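Local coordinates for protein thermosome subunit (Methanococcoides burtonii, PDB 3AQ1) that probably binds and hydrolyses ATP to help unfolded proteins fold, as a group II chaperonin captured here as an open-state monomer, at residues E175-N180 and M251-I256; Y78-E83 and S374-T379; I151-R156 and S337-L342. One frame throughout, in Å; residues are numbered along the deposited sequence.

Contact 1 of 3, residues E175-N180 and M251-I256; sequences ERSHPN and MAQYYI
Q253 reaches from its helix to S177 and H178 of a loop, a worked example of how one glutamine can join a helix to a neighbouring loop. The helix, 250-258, is the connection of a beta-alpha-beta crossover: it links the parallel strands 241-244 and 262-264 in what corresponds to the apical domain of a group II chaperonin. Residues 175-180 come from the loop between strands 169-172 and 184-193, and the closest pair of CA atoms is H178 to Q253, 6.7 Å apart.

The CB of Q253 points toward the loop. From it CG swings opposite the carbonyl carbon (chi1 -77°), and the chain then runs on extended, carrying the amide across to S177. Q253 CG comes within 3.8 Å of S177 OG. At CD the amide meets the same hydroxyl and also S177 CB, while Q253 OE1 lies 3.9 Å from S177 CB. The nitrogen does the polar work: Q253 NE2 gives a weak hydrogen bond to S177 O (3.1 Å), its N-H bent to 140°. S177 OG is equally near, but the angle is poor, and this hydroxyl makes a weak bond to A263 O instead. Backbone bonds between S177 and A263 add a second tie, so the loop is joined both to the crossover helix and to the strand that follows it.

Q253 NE2 also touches H178, lying 3.6 Å from H178 CB and near the plane of the imidazole at its edge. The ring stands almost perpendicular to the amide, 84° between planes, and the H178 side chain packs on E257 one turn further along the helix. The rotation of the imidazole is probably steadied from within the loop, where N180 N donates to H178 ND1 at 3.3 Å, close to the ring plane.

Contact 2 of 3, residues Y78-E83 and S374-T379; sequences YRHAAE and SEYAST
An offset edge-to-face (T-shaped) aromatic pair joins H80, on helix 71-92, to Y376, near the end of helix 364-378, at the surface of the helical part of the fold that corresponds to the equatorial domain. The edge of the tyrosine is turned toward the face of the imidazole, with 77° between planes and ring centroids 5.6 Å apart. The phenol end makes the approach: Y376 OH lies 3.2 Å from H80 CE1, and H80 NE2 is just as near to it. Both residues hold CG opposite the backbone nitrogen (chi1 -172° for H80, -170° for Y376), which carries the two side chains out from their helices so that they cross at about a right angle.

The imidazole has a polar partner outside the pair: ND1 is hydrogen-bonded to E384. At the tyrosine's own backbone, T379 OG1 donates to Y376 O at 3.0 Å, onto a carbonyl lone pair where the helix ends. Replacing Y376 with an alanine would probably leave the face of H80 without its aromatic partner and open a gap between the two helices.

Helix 383-394, which supplies E384, packs against both helices, F391 meeting A81 and S389 meeting A377, while helices 449-467 and 45-65 cover Y78.

Contact 3 of 3, residues I151-R156 and S337-L342; sequences IKIEKR and SLDHAL
I153 and K155 of strand 151-157 face D339 and L342 of helix 332-355, and the strand's alternation decides which of its side chains take part. I151, at its start, rests on L346 further along the same helix. K152 belongs to the other side, where its NZ forms a salt bridge with E154 OE1 (3.3 Å) and also pairs with D271.

I153 carries the contact, its two branches doing different jobs. I153 CG2, set opposite the backbone nitrogen, meets the D339 carboxylate, with D339 OD1 3.3 Å away; CB of I153 lies near the same oxygen. The other branch leads through CG1 to I153 CD1, which packs on L342 CD2 (3.3 Å) and CG. The isoleucine thus sits across a turn of helix, an acidic group on one branch and a leucine on the other.

After E154, whose side chain points away, K155 sends its aliphatic chain past D339, CD of K155 coming 4.3 Å from D339 CB. Its amine stops short of a bond: K155 NZ is 4.9 Å from D339 OD2, and D336 is only a long, weak ion pair. The opposite charges would probably still attract. R156 bonds through its backbone to L327.

The axes of segments 151-156 and 337-342 come within 9.5 Å and run nearly antiparallel, at 163°. Strand 323-329, parallel to 151-157, leads into this helix, and helix 121-132 packs on it through L124 and T128. Such a helix laid over a small mixed sheet is the alpha/beta layering that corresponds to the intermediate domain of group II chaperonins.

In the fold
The three contacts sample three regions of an elongated chain and share no helix or strand. Contact 3 lies nearest the middle, its centre about 13 Å from that of the chain; contacts 1 and 2 sit toward opposite ends, with centres about 70 Å apart. Along the sequence, contact 2 closes a loop that encloses contact 3, which in turn encloses contact 1. Contacts 1 and 3 are partly buried, contact 2 lies at the surface, and chemistry follows place: contact 3 packs an isoleucine against a leucine and a carboxylate, with a lysine at its margin, contact 1 joins a buried glutamine to a loop backbone by a weak bond, and contact 2 sets ring against ring between two helices.

Contact 1 of 3, residues E175-N180 and M251-I256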
ATOM      1  N   GLU A 175     -11.086 -23.904  12.866  1.00 41.33           N
ATOM      2  CA  GLU A 175     -10.569 -25.208  13.230  1.00 45.46           C
ATOM      3  C   GLU A 175     -11.227 -26.318  12.418  1.00 41.88           C
ATOM      4  O   GLU A 175     -12.068 -26.038  11.569  1.00 37.85           O
ATOM      5  CB  GLU A 175     -10.613 -25.425  14.757  1.00 51.46           C
ATOM      6  CG  GLU A 175     -11.960 -25.605  15.372  1.00 63.43           C
ATOM      7  CD  GLU A 175     -11.876 -25.698  16.890  1.00 72.08           C
ATOM      8  OE1 GLU A 175     -12.072 -26.809  17.446  1.00 63.80           O
ATOM      9  OE2 GLU A 175     -11.611 -24.650  17.527  1.00 79.43           O
ATOM     10  N   ARG A 176     -10.801 -27.562  12.628  1.00 47.76           N
ATOM     11  CA  ARG A 176     -11.391 -28.693  11.914  1.00 35.78           C
ATOM     12  C   ARG A 176     -12.856 -28.773  12.290  1.00 44.48           C
ATOM     13  O   ARG A 176     -13.201 -28.587  13.465  1.00 51.79           O
ATOM     14  CB  ARG A 176     -10.721 -29.991  12.327  1.00 31.91           C
ATOM     15  CG  ARG A 176      -9.366 -30.216  11.751  1.00 43.88           C
ATOM     16  CD  ARG A 176      -8.725 -31.369  12.465  1.00 40.09           C
ATOM     17  NE  ARG A 176      -8.393 -30.995  13.830  1.00 43.51           N
ATOM     18  CZ  ARG A 176      -8.104 -31.863  14.792  1.00 57.97           C
ATOM     19  NH1 ARG A 176      -8.124 -33.158  14.536  1.00 57.62           N
ATOM     20  NH2 ARG A 176      -7.800 -31.437  16.011  1.00 67.65           N
ATOM     21  N   SER A 177     -13.713 -29.064  11.313  1.00 32.01           N
ATOM     22  CA  SER A 177     -15.150 -29.126  11.575  1.00 39.90           C
ATOM     23  C   SER A 177     -15.542 -30.344  12.394  1.00 47.56           C
ATOM     24  O   SER A 177     -16.555 -30.319  13.114  1.00 55.62           O
ATOM     25  CB  SER A 177     -15.964 -29.096  10.281  1.00 35.30           C
ATOM     26  OG  SER A 177     -15.767 -30.290   9.557  1.00 54.63           O
ATOM     27  N   HIS A 178     -14.757 -31.412  12.257  1.00 46.98           N
ATOM     28  CA  HIS A 178     -14.995 -32.670  12.970  1.00 52.72           C
ATOM     29  C   HIS A 178     -13.690 -33.061  13.647  1.00 52.52           C
ATOM     30  O   HIS A 178     -12.619 -32.959  13.051  1.00 56.65           O
ATOM     31  CB  HIS A 178     -15.470 -33.771  12.004  1.00 50.41           C
ATOM     32  CG  HIS A 178     -16.159 -34.928  12.669  1.00 59.91           C
ATOM     33  ND1 HIS A 178     -15.476 -35.933  13.323  1.00 56.56           N
ATOM     34  CD2 HIS A 178     -17.473 -35.260  12.745  1.00 66.90           C
ATOM     35  CE1 HIS A 178     -16.338 -36.824  13.783  1.00 61.70           C
ATOM     36  NE2 HIS A 178     -17.557 -36.440  13.447  1.00 65.55           N
ATOM     37  N   PRO A 179     -13.773 -33.501  14.903  1.00 53.92           N
ATOM     38  CA  PRO A 179     -12.583 -33.745  15.724  1.00 58.08           C
ATOM     39  C   PRO A 179     -11.808 -34.989  15.295  1.00 65.87           C
ATOM     40  O   PRO A 179     -10.649 -35.154  15.688  1.00 69.85           O
ATOM     41  CB  PRO A 179     -13.158 -33.949  17.128  1.00 47.40           C
ATOM     42  CG  PRO A 179     -14.585 -33.525  17.038  1.00 52.38           C
ATOM     43  CD  PRO A 179     -15.013 -33.759  15.644  1.00 53.73           C
ATOM     44  N   ASN A 180     -12.423 -35.857  14.501  1.00 55.63           N
ATOM     45  CA  ASN A 180     -11.693 -37.038  14.054  1.00 63.30           C
ATOM     46  C   ASN A 180     -10.943 -36.826  12.748  1.00 57.38           C
ATOM     47  O   ASN A 180     -10.291 -37.739  12.261  1.00 58.95           O
ATOM     48  CB  ASN A 180     -12.587 -38.283  14.013  1.00 66.49           C
ATOM     49  CG  ASN A 180     -13.149 -38.632  15.381  1.00 80.17           C
ATOM     50  OD1 ASN A 180     -12.618 -38.201  16.408  1.00 89.36           O
ATOM     51  ND2 ASN A 180     -14.234 -39.400  15.405  1.00 82.06           N
ATOM     52  N   MET A 251     -23.753 -35.263   8.704  1.00 56.30           N
ATOM     53  CA  MET A 251     -23.568 -36.578   8.121  1.00 49.01           C
ATOM     54  C   MET A 251     -22.514 -36.520   7.011  1.00 49.72           C
ATOM     55  O   MET A 251     -21.635 -37.369   6.933  1.00 53.98           O
ATOM     56  CB  MET A 251     -24.894 -37.114   7.604  1.00 52.06           C
ATOM     57  CG  MET A 251     -24.884 -38.605   7.371  1.00 73.48           C
ATOM     58  SD  MET A 251     -24.945 -39.586   8.879  1.00 93.98           S
ATOM     59  CE  MET A 251     -26.443 -38.939   9.619  1.00143.36           C
ATOM     60  N   ALA A 252     -22.587 -35.497   6.167  1.00 41.62           N
ATOM     61  CA  ALA A 252     -21.534 -35.263   5.197  1.00 40.58           C
ATOM     62  C   ALA A 252     -20.163 -35.074   5.866  1.00 54.99           C
ATOM     63  O   ALA A 252     -19.130 -35.403   5.287  1.00 56.74           O
ATOM     64  CB  ALA A 252     -21.872 -34.081   4.321  1.00 38.60           C
ATOM     65  N   GLN A 253     -20.142 -34.539   7.080  1.00 54.73           N
ATOM     66  CA  GLN A 253     -18.872 -34.400   7.765  1.00 48.30           C
ATOM     67  C   GLN A 253     -18.346 -35.758   8.189  1.00 48.40           C
ATOM     68  O   GLN A 253     -17.142 -35.981   8.217  1.00 51.76           O
ATOM     69  CB  GLN A 253     -19.000 -33.504   8.976  1.00 57.00           C
ATOM     70  CG  GLN A 253     -19.055 -32.034   8.661  1.00 61.34           C
ATOM     71  CD  GLN A 253     -18.990 -31.213   9.916  1.00 54.39           C
ATOM     72  OE1 GLN A 253     -19.658 -30.198  10.044  1.00 64.69           O
ATOM     73  NE2 GLN A 253     -18.194 -31.667  10.862  1.00 43.51           N
ATOM     74  N   TYR A 254     -19.255 -36.669   8.509  1.00 44.22           N
ATOM     75  CA  TYR A 254     -18.865 -38.012   8.930  1.00 47.50           C
ATOM     76  C   TYR A 254     -18.179 -38.808   7.802  1.00 53.49           C
ATOM     77  O   TYR A 254     -17.133 -39.419   8.006  1.00 50.56           O
ATOM     78  CB  TYR A 254     -20.073 -38.773   9.483  1.00 44.81           C
ATOM     79  CG  TYR A 254     -19.763 -40.206   9.839  1.00 61.38           C
ATOM     80  CD1 TYR A 254     -18.940 -40.505  10.910  1.00 58.46           C
ATOM     81  CD2 TYR A 254     -20.283 -41.262   9.090  1.00 62.37           C
ATOM     82  CE1 TYR A 254     -18.646 -41.806  11.234  1.00 69.56           C
ATOM     83  CE2 TYR A 254     -19.994 -42.566   9.408  1.00 63.76           C
ATOM     84  CZ  TYR A 254     -19.172 -42.839  10.485  1.00 74.00           C
ATOM     85  OH  TYR A 254     -18.869 -44.139  10.827  1.00 78.52           O
ATOM     86  N   TYR A 255     -18.777 -38.781   6.615  1.00 54.75           N
ATOM     87  CA  TYR A 255     -18.206 -39.411   5.427  1.00 45.15           C
ATOM     88  C   TYR A 255     -16.884 -38.785   5.014  1.00 41.55           C
ATOM     89  O   TYR A 255     -15.926 -39.492   4.681  1.00 44.53           O
ATOM     90  CB  TYR A 255     -19.202 -39.339   4.268  1.00 41.13           C
ATOM     91  CG  TYR A 255     -20.472 -40.091   4.558  1.00 51.98           C
ATOM     92  CD1 TYR A 255     -20.438 -41.323   5.197  1.00 59.68           C
ATOM     93  CD2 TYR A 255     -21.703 -39.578   4.191  1.00 60.39           C
ATOM     94  CE1 TYR A 255     -21.598 -42.020   5.474  1.00 61.34           C
ATOM     95  CE2 TYR A 255     -22.871 -40.271   4.459  1.00 64.39           C
ATOM     96  CZ  TYR A 255     -22.811 -41.486   5.102  1.00 66.55           C
ATOM     97  OH  TYR A 255     -23.973 -42.167   5.369  1.00 79.38           O
ATOM     98  N   ILE A 256     -16.845 -37.456   5.026  1.00 44.16           N
ATOM     99  CA  ILE A 256     -15.645 -36.719   4.670  1.00 46.71           C
ATOM    100  C   ILE A 256     -14.566 -37.058   5.677  1.00 48.90           C
ATOM    101  O   ILE A 256     -13.416 -37.327   5.327  1.00 51.35           O
ATOM    102  CB  ILE A 256     -15.909 -35.200   4.651  1.00 50.36           C
ATOM    103  CG1 ILE A 256     -16.946 -34.869   3.580  1.00 50.80           C
ATOM    104  CG2 ILE A 256     -14.631 -34.432   4.373  1.00 42.50           C
ATOM    105  CD1 ILE A 256     -17.279 -33.419   3.505  1.00 45.42           C
TER

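Contact 2 of 3, residues Y78-E83 and S374-T379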
ATOM      1  N   TYR A  78       2.339  24.443 -20.420  1.00 53.87           N
ATOM      2  CA  TYR A  78       2.067  23.761 -19.163  1.00 53.84           C
ATOM      3  C   TYR A  78       2.410  22.276 -19.251  1.00 61.43           C
ATOM      4  O   TYR A  78       3.084  21.737 -18.372  1.00 66.46           O
ATOM      5  CB  TYR A  78       0.597  23.915 -18.765  1.00 47.08           C
ATOM      6  CG  TYR A  78       0.228  25.216 -18.096  1.00 35.65           C
ATOM      7  CD1 TYR A  78       1.145  26.242 -17.947  1.00 38.50           C
ATOM      8  CD2 TYR A  78      -1.057  25.421 -17.634  1.00 45.03           C
ATOM      9  CE1 TYR A  78       0.783  27.432 -17.342  1.00 42.98           C
ATOM     10  CE2 TYR A  78      -1.429  26.598 -17.027  1.00 50.76           C
ATOM     11  CZ  TYR A  78      -0.510  27.597 -16.879  1.00 49.85           C
ATOM     12  OH  TYR A  78      -0.903  28.764 -16.268  1.00 60.28           O
ATOM     13  N   ARG A  79       1.935  21.614 -20.302  1.00 60.24           N
ATOM     14  CA  ARG A  79       2.160  20.180 -20.451  1.00 66.74           C
ATOM     15  C   ARG A  79       3.651  19.870 -20.574  1.00 69.76           C
ATOM     16  O   ARG A  79       4.126  18.834 -20.106  1.00 74.41           O
ATOM     17  CB  ARG A  79       1.399  19.624 -21.651  1.00 67.75           C
ATOM     18  CG  ARG A  79       1.615  18.131 -21.854  1.00 71.26           C
ATOM     19  CD  ARG A  79       0.918  17.639 -23.100  1.00 64.00           C
ATOM     20  NE  ARG A  79      -0.504  17.956 -23.080  1.00 59.63           N
ATOM     21  CZ  ARG A  79      -1.408  17.253 -22.404  1.00 69.47           C
ATOM     22  NH1 ARG A  79      -1.029  16.196 -21.685  1.00 62.74           N
ATOM     23  NH2 ARG A  79      -2.689  17.606 -22.444  1.00 69.94           N
ATOM     24  N   HIS A  80       4.384  20.779 -21.200  1.00 61.93           N
ATOM     25  CA  HIS A  80       5.827  20.658 -21.289  1.00 70.47           C
ATOM     26  C   HIS A  80       6.418  20.905 -19.897  1.00 68.45           C
ATOM     27  O   HIS A  80       7.372  20.243 -19.474  1.00 62.73           O
ATOM     28  CB  HIS A  80       6.363  21.643 -22.336  1.00 80.13           C
ATOM     29  CG  HIS A  80       7.813  21.469 -22.656  1.00 98.27           C
ATOM     30  ND1 HIS A  80       8.583  22.483 -23.190  1.00106.89           N
ATOM     31  CD2 HIS A  80       8.640  20.406 -22.512  1.00108.35           C
ATOM     32  CE1 HIS A  80       9.819  22.050 -23.362  1.00111.64           C
ATOM     33  NE2 HIS A  80       9.882  20.795 -22.958  1.00113.52           N
ATOM     34  N   ALA A  81       5.821  21.843 -19.172  1.00 68.78           N
ATOM     35  CA  ALA A  81       6.243  22.120 -17.806  1.00 63.98           C
ATOM     36  C   ALA A  81       6.125  20.874 -16.946  1.00 56.24           C
ATOM     37  O   ALA A  81       7.090  20.465 -16.317  1.00 59.40           O
ATOM     38  CB  ALA A  81       5.430  23.251 -17.213  1.00 64.67           C
ATOM     39  N   ALA A  82       4.943  20.270 -16.926  1.00 51.52           N
ATOM     40  CA  ALA A  82       4.705  19.079 -16.115  1.00 54.34           C
ATOM     41  C   ALA A  82       5.710  17.983 -16.416  1.00 63.33           C
ATOM     42  O   ALA A  82       6.183  17.295 -15.516  1.00 67.69           O
ATOM     43  CB  ALA A  82       3.308  18.561 -16.328  1.00 52.02           C
ATOM     44  N   GLU A  83       6.026  17.817 -17.690  1.00 70.53           N
ATOM     45  CA  GLU A  83       6.957  16.779 -18.103  1.00 78.41           C
ATOM     46  C   GLU A  83       8.385  17.117 -17.667  1.00 74.77           C
ATOM     47  O   GLU A  83       9.156  16.238 -17.263  1.00 70.50           O
ATOM     48  CB  GLU A  83       6.849  16.541 -19.613  1.00 83.89           C
ATOM     49  CG  GLU A  83       5.514  15.905 -20.015  1.00 86.96           C
ATOM     50  CD  GLU A  83       5.173  16.072 -21.489  1.00 87.99           C
ATOM     51  OE1 GLU A  83       5.876  16.840 -22.187  1.00 87.94           O
ATOM     52  OE2 GLU A  83       4.188  15.438 -21.941  1.00 83.72           O
ATOM     53  N   SER A 374      12.345  27.690 -13.299  1.00 77.14           N
ATOM     54  CA  SER A 374      12.484  29.094 -13.670  1.00 71.91           C
ATOM     55  C   SER A 374      13.810  29.289 -14.379  1.00 67.25           C
ATOM     56  O   SER A 374      13.968  30.213 -15.174  1.00 70.02           O
ATOM     57  CB  SER A 374      12.394  30.011 -12.447  1.00 69.03           C
ATOM     58  OG  SER A 374      11.048  30.352 -12.165  1.00 73.79           O
ATOM     59  N   GLU A 375      14.763  28.415 -14.079  1.00 69.32           N
ATOM     60  CA  GLU A 375      16.025  28.395 -14.798  1.00 86.57           C
ATOM     61  C   GLU A 375      15.773  27.877 -16.211  1.00 98.43           C
ATOM     62  O   GLU A 375      16.257  28.450 -17.192  1.00104.90           O
ATOM     63  CB  GLU A 375      17.058  27.530 -14.068  1.00 90.54           C
ATOM     64  CG  GLU A 375      18.098  28.332 -13.293  1.00 98.52           C
ATOM     65  CD  GLU A 375      18.511  27.670 -11.983  1.00107.23           C
ATOM     66  OE1 GLU A 375      17.929  26.626 -11.622  1.00109.01           O
ATOM     67  OE2 GLU A 375      19.417  28.198 -11.304  1.00111.05           O
ATOM     68  N   TYR A 376      14.994  26.803 -16.308  1.00 97.02           N
ATOM     69  CA  TYR A 376      14.603  26.245 -17.598  1.00 93.16           C
ATOM     70  C   TYR A 376      13.874  27.302 -18.424  1.00 94.92           C
ATOM     71  O   TYR A 376      14.191  27.511 -19.595  1.00 93.27           O
ATOM     72  CB  TYR A 376      13.710  25.018 -17.395  1.00 85.91           C
ATOM     73  CG  TYR A 376      13.439  24.214 -18.647  1.00 85.86           C
ATOM     74  CD1 TYR A 376      14.448  23.477 -19.253  1.00 94.37           C
ATOM     75  CD2 TYR A 376      12.170  24.173 -19.215  1.00 85.46           C
ATOM     76  CE1 TYR A 376      14.205  22.729 -20.403  1.00 97.36           C
ATOM     77  CE2 TYR A 376      11.915  23.428 -20.366  1.00 90.86           C
ATOM     78  CZ  TYR A 376      12.940  22.707 -20.955  1.00 96.68           C
ATOM     79  OH  TYR A 376      12.707  21.961 -22.091  1.00 92.27           O
ATOM     80  N   ALA A 377      12.904  27.970 -17.801  1.00 92.37           N
ATOM     81  CA  ALA A 377      12.132  29.020 -18.461  1.00 91.83           C
ATOM     82  C   ALA A 377      13.027  29.950 -19.269  1.00 98.71           C
ATOM     83  O   ALA A 377      12.747  30.234 -20.431  1.00104.71           O
ATOM     84  CB  ALA A 377      11.329  29.818 -17.442  1.00 86.20           C
ATOM     85  N   SER A 378      14.104  30.418 -18.649  1.00 96.95           N
ATOM     86  CA  SER A 378      15.040  31.322 -19.308  1.00 94.84           C
ATOM     87  C   SER A 378      15.638  30.746 -20.595  1.00102.54           C
ATOM     88  O   SER A 378      15.788  31.457 -21.587  1.00100.39           O
ATOM     89  CB  SER A 378      16.153  31.726 -18.344  1.00 90.34           C
ATOM     90  OG  SER A 378      15.644  32.568 -17.327  1.00 91.54           O
ATOM     91  N   THR A 379      15.976  29.461 -20.579  1.00110.41           N
ATOM     92  CA  THR A 379      16.600  28.825 -21.738  1.00113.61           C
ATOM     93  C   THR A 379      15.583  28.485 -22.822  1.00116.13           C
ATOM     94  O   THR A 379      15.900  27.794 -23.790  1.00121.50           O
ATOM     95  CB  THR A 379      17.364  27.545 -21.348  1.00111.78           C
ATOM     96  OG1 THR A 379      16.451  26.441 -21.273  1.00113.17           O
ATOM     97  CG2 THR A 379      18.075  27.729 -20.009  1.00106.26           C
TER

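Contact 3 of 3, residues I151-R156 and S337-L342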
ATOM      1  N   ILE A 151       0.189  -9.934   1.954  1.00 56.38           N
ATOM      2  CA  ILE A 151       0.225  -9.852   3.408  1.00 43.51           C
ATOM      3  C   ILE A 151      -1.155  -9.888   4.047  1.00 44.82           C
ATOM      4  O   ILE A 151      -2.032  -9.120   3.705  1.00 60.83           O
ATOM      5  CB  ILE A 151       1.041  -8.654   3.898  1.00 41.83           C
ATOM      6  CG1 ILE A 151       2.492  -8.818   3.441  1.00 43.11           C
ATOM      7  CG2 ILE A 151       0.966  -8.540   5.414  1.00 26.53           C
ATOM      8  CD1 ILE A 151       3.423  -7.747   3.915  1.00 43.27           C
ATOM      9  N   LYS A 152      -1.343 -10.820   4.965  1.00 40.16           N
ATOM     10  CA  LYS A 152      -2.553 -10.859   5.761  1.00 46.44           C
ATOM     11  C   LYS A 152      -2.194 -10.574   7.217  1.00 48.43           C
ATOM     12  O   LYS A 152      -1.246 -11.142   7.756  1.00 49.07           O
ATOM     13  CB  LYS A 152      -3.247 -12.219   5.655  1.00 45.75           C
ATOM     14  CG  LYS A 152      -4.326 -12.383   6.712  1.00 49.47           C
ATOM     15  CD  LYS A 152      -4.938 -13.762   6.743  1.00 54.65           C
ATOM     16  CE  LYS A 152      -5.816 -13.892   7.970  1.00 40.90           C
ATOM     17  NZ  LYS A 152      -6.871 -14.914   7.790  1.00 47.40           N
ATOM     18  N   ILE A 153      -2.944  -9.686   7.853  1.00 36.99           N
ATOM     19  CA  ILE A 153      -2.723  -9.429   9.262  1.00 35.95           C
ATOM     20  C   ILE A 153      -3.807 -10.114  10.054  1.00 40.32           C
ATOM     21  O   ILE A 153      -4.984  -9.943   9.787  1.00 61.40           O
ATOM     22  CB  ILE A 153      -2.696  -7.928   9.590  1.00 37.94           C
ATOM     23  CG1 ILE A 153      -1.742  -7.200   8.640  1.00 38.11           C
ATOM     24  CG2 ILE A 153      -2.234  -7.739  10.991  1.00 31.95           C
ATOM     25  CD1 ILE A 153      -1.399  -5.775   9.055  1.00 30.68           C
ATOM     26  N   GLU A 154      -3.392 -10.935  11.002  1.00 46.22           N
ATOM     27  CA  GLU A 154      -4.309 -11.659  11.870  1.00 46.55           C
ATOM     28  C   GLU A 154      -3.923 -11.241  13.279  1.00 55.79           C
ATOM     29  O   GLU A 154      -2.804 -11.504  13.735  1.00 55.32           O
ATOM     30  CB  GLU A 154      -4.155 -13.175  11.692  1.00 38.27           C
ATOM     31  CG  GLU A 154      -5.036 -14.005  12.606  1.00 57.66           C
ATOM     32  CD  GLU A 154      -6.477 -13.998  12.147  1.00 58.47           C
ATOM     33  OE1 GLU A 154      -6.684 -13.803  10.929  1.00 52.08           O
ATOM     34  OE2 GLU A 154      -7.391 -14.170  12.993  1.00 56.76           O
ATOM     35  N   LYS A 155      -4.825 -10.551  13.963  1.00 58.36           N
ATOM     36  CA  LYS A 155      -4.446  -9.978  15.245  1.00 60.95           C
ATOM     37  C   LYS A 155      -4.689 -10.932  16.406  1.00 62.11           C
ATOM     38  O   LYS A 155      -5.795 -11.430  16.611  1.00 71.11           O
ATOM     39  CB  LYS A 155      -5.080  -8.593  15.465  1.00 59.10           C
ATOM     40  CG  LYS A 155      -6.572  -8.532  15.298  1.00 62.77           C
ATOM     41  CD  LYS A 155      -7.027  -7.185  14.751  1.00 59.77           C
ATOM     42  CE  LYS A 155      -8.547  -7.182  14.614  1.00 72.81           C
ATOM     43  NZ  LYS A 155      -9.042  -6.003  13.863  1.00 83.30           N
ATOM     44  N   ARG A 156      -3.618 -11.205  17.138  1.00 52.91           N
ATOM     45  CA  ARG A 156      -3.679 -12.046  18.317  1.00 61.57           C
ATOM     46  C   ARG A 156      -3.531 -11.207  19.609  1.00 68.32           C
ATOM     47  O   ARG A 156      -2.429 -10.778  19.972  1.00 61.48           O
ATOM     48  CB  ARG A 156      -2.579 -13.102  18.237  1.00 58.68           C
ATOM     49  CG  ARG A 156      -2.545 -13.876  16.934  1.00 63.54           C
ATOM     50  CD  ARG A 156      -2.450 -15.381  17.192  1.00 81.02           C
ATOM     51  NE  ARG A 156      -3.655 -15.902  17.836  1.00 92.30           N
ATOM     52  CZ  ARG A 156      -4.893 -15.696  17.387  1.00 98.95           C
ATOM     53  NH1 ARG A 156      -5.103 -14.975  16.289  1.00100.09           N
ATOM     54  NH2 ARG A 156      -5.926 -16.211  18.036  1.00100.12           N
ATOM     55  N   SER A 337      -5.308  -0.939  17.141  1.00 45.81           N
ATOM     56  CA  SER A 337      -4.547   0.220  16.690  1.00 48.60           C
ATOM     57  C   SER A 337      -3.275  -0.167  15.961  1.00 47.76           C
ATOM     58  O   SER A 337      -2.920   0.435  14.944  1.00 53.77           O
ATOM     59  CB  SER A 337      -4.181   1.116  17.879  1.00 58.42           C
ATOM     60  OG  SER A 337      -5.330   1.432  18.631  1.00 72.66           O
ATOM     61  N   LEU A 338      -2.564  -1.150  16.501  1.00 40.38           N
ATOM     62  CA  LEU A 338      -1.383  -1.662  15.820  1.00 43.83           C
ATOM     63  C   LEU A 338      -1.747  -2.128  14.407  1.00 49.91           C
ATOM     64  O   LEU A 338      -1.077  -1.762  13.443  1.00 49.91           O
ATOM     65  CB  LEU A 338      -0.730  -2.787  16.623  1.00 41.84           C
ATOM     66  CG  LEU A 338      -0.083  -2.312  17.925  1.00 44.71           C
ATOM     67  CD1 LEU A 338       0.562  -3.467  18.696  1.00 44.81           C
ATOM     68  CD2 LEU A 338       0.925  -1.204  17.646  1.00 35.06           C
ATOM     69  N   ASP A 339      -2.823  -2.904  14.278  1.00 47.61           N
ATOM     70  CA  ASP A 339      -3.259  -3.328  12.957  1.00 53.07           C
ATOM     71  C   ASP A 339      -3.458  -2.150  12.009  1.00 50.94           C
ATOM     72  O   ASP A 339      -2.931  -2.162  10.897  1.00 53.53           O
ATOM     73  CB  ASP A 339      -4.517  -4.192  13.012  1.00 59.67           C
ATOM     74  CG  ASP A 339      -5.065  -4.502  11.628  1.00 64.53           C
ATOM     75  OD1 ASP A 339      -4.744  -5.576  11.087  1.00 70.89           O
ATOM     76  OD2 ASP A 339      -5.809  -3.666  11.067  1.00 71.65           O
ATOM     77  N   HIS A 340      -4.210  -1.135  12.426  1.00 52.72           N
ATOM     78  CA  HIS A 340      -4.414   0.035  11.561  1.00 51.47           C
ATOM     79  C   HIS A 340      -3.063   0.655  11.222  1.00 49.34           C
ATOM     80  O   HIS A 340      -2.750   0.909  10.053  1.00 46.32           O
ATOM     81  CB  HIS A 340      -5.359   1.060  12.193  1.00 62.46           C
ATOM     82  CG  HIS A 340      -6.793   0.616  12.239  1.00101.06           C
ATOM     83  ND1 HIS A 340      -7.233  -0.408  13.052  1.00112.34           N
ATOM     84  CD2 HIS A 340      -7.889   1.064  11.577  1.00113.88           C
ATOM     85  CE1 HIS A 340      -8.533  -0.575  12.887  1.00114.94           C
ATOM     86  NE2 HIS A 340      -8.955   0.307  11.998  1.00117.83           N
ATOM     87  N   ALA A 341      -2.238   0.849  12.242  1.00 38.52           N
ATOM     88  CA  ALA A 341      -0.934   1.438  12.018  1.00 45.58           C
ATOM     89  C   ALA A 341      -0.112   0.620  10.997  1.00 52.74           C
ATOM     90  O   ALA A 341       0.276   1.141   9.944  1.00 51.94           O
ATOM     91  CB  ALA A 341      -0.200   1.603  13.333  1.00 41.78           C
ATOM     92  N   LEU A 342       0.127  -0.655  11.306  1.00 45.18           N
ATOM     93  CA  LEU A 342       0.836  -1.574  10.403  1.00 45.12           C
ATOM     94  C   LEU A 342       0.322  -1.524   8.964  1.00 47.24           C
ATOM     95  O   LEU A 342       1.112  -1.450   8.023  1.00 44.61           O
ATOM     96  CB  LEU A 342       0.761  -3.013  10.938  1.00 44.66           C
ATOM     97  CG  LEU A 342       1.476  -4.167  10.240  1.00 41.21           C
ATOM     98  CD1 LEU A 342       2.974  -3.950  10.145  1.00 34.62           C
ATOM     99  CD2 LEU A 342       1.184  -5.394  11.031  1.00 50.71           C
TER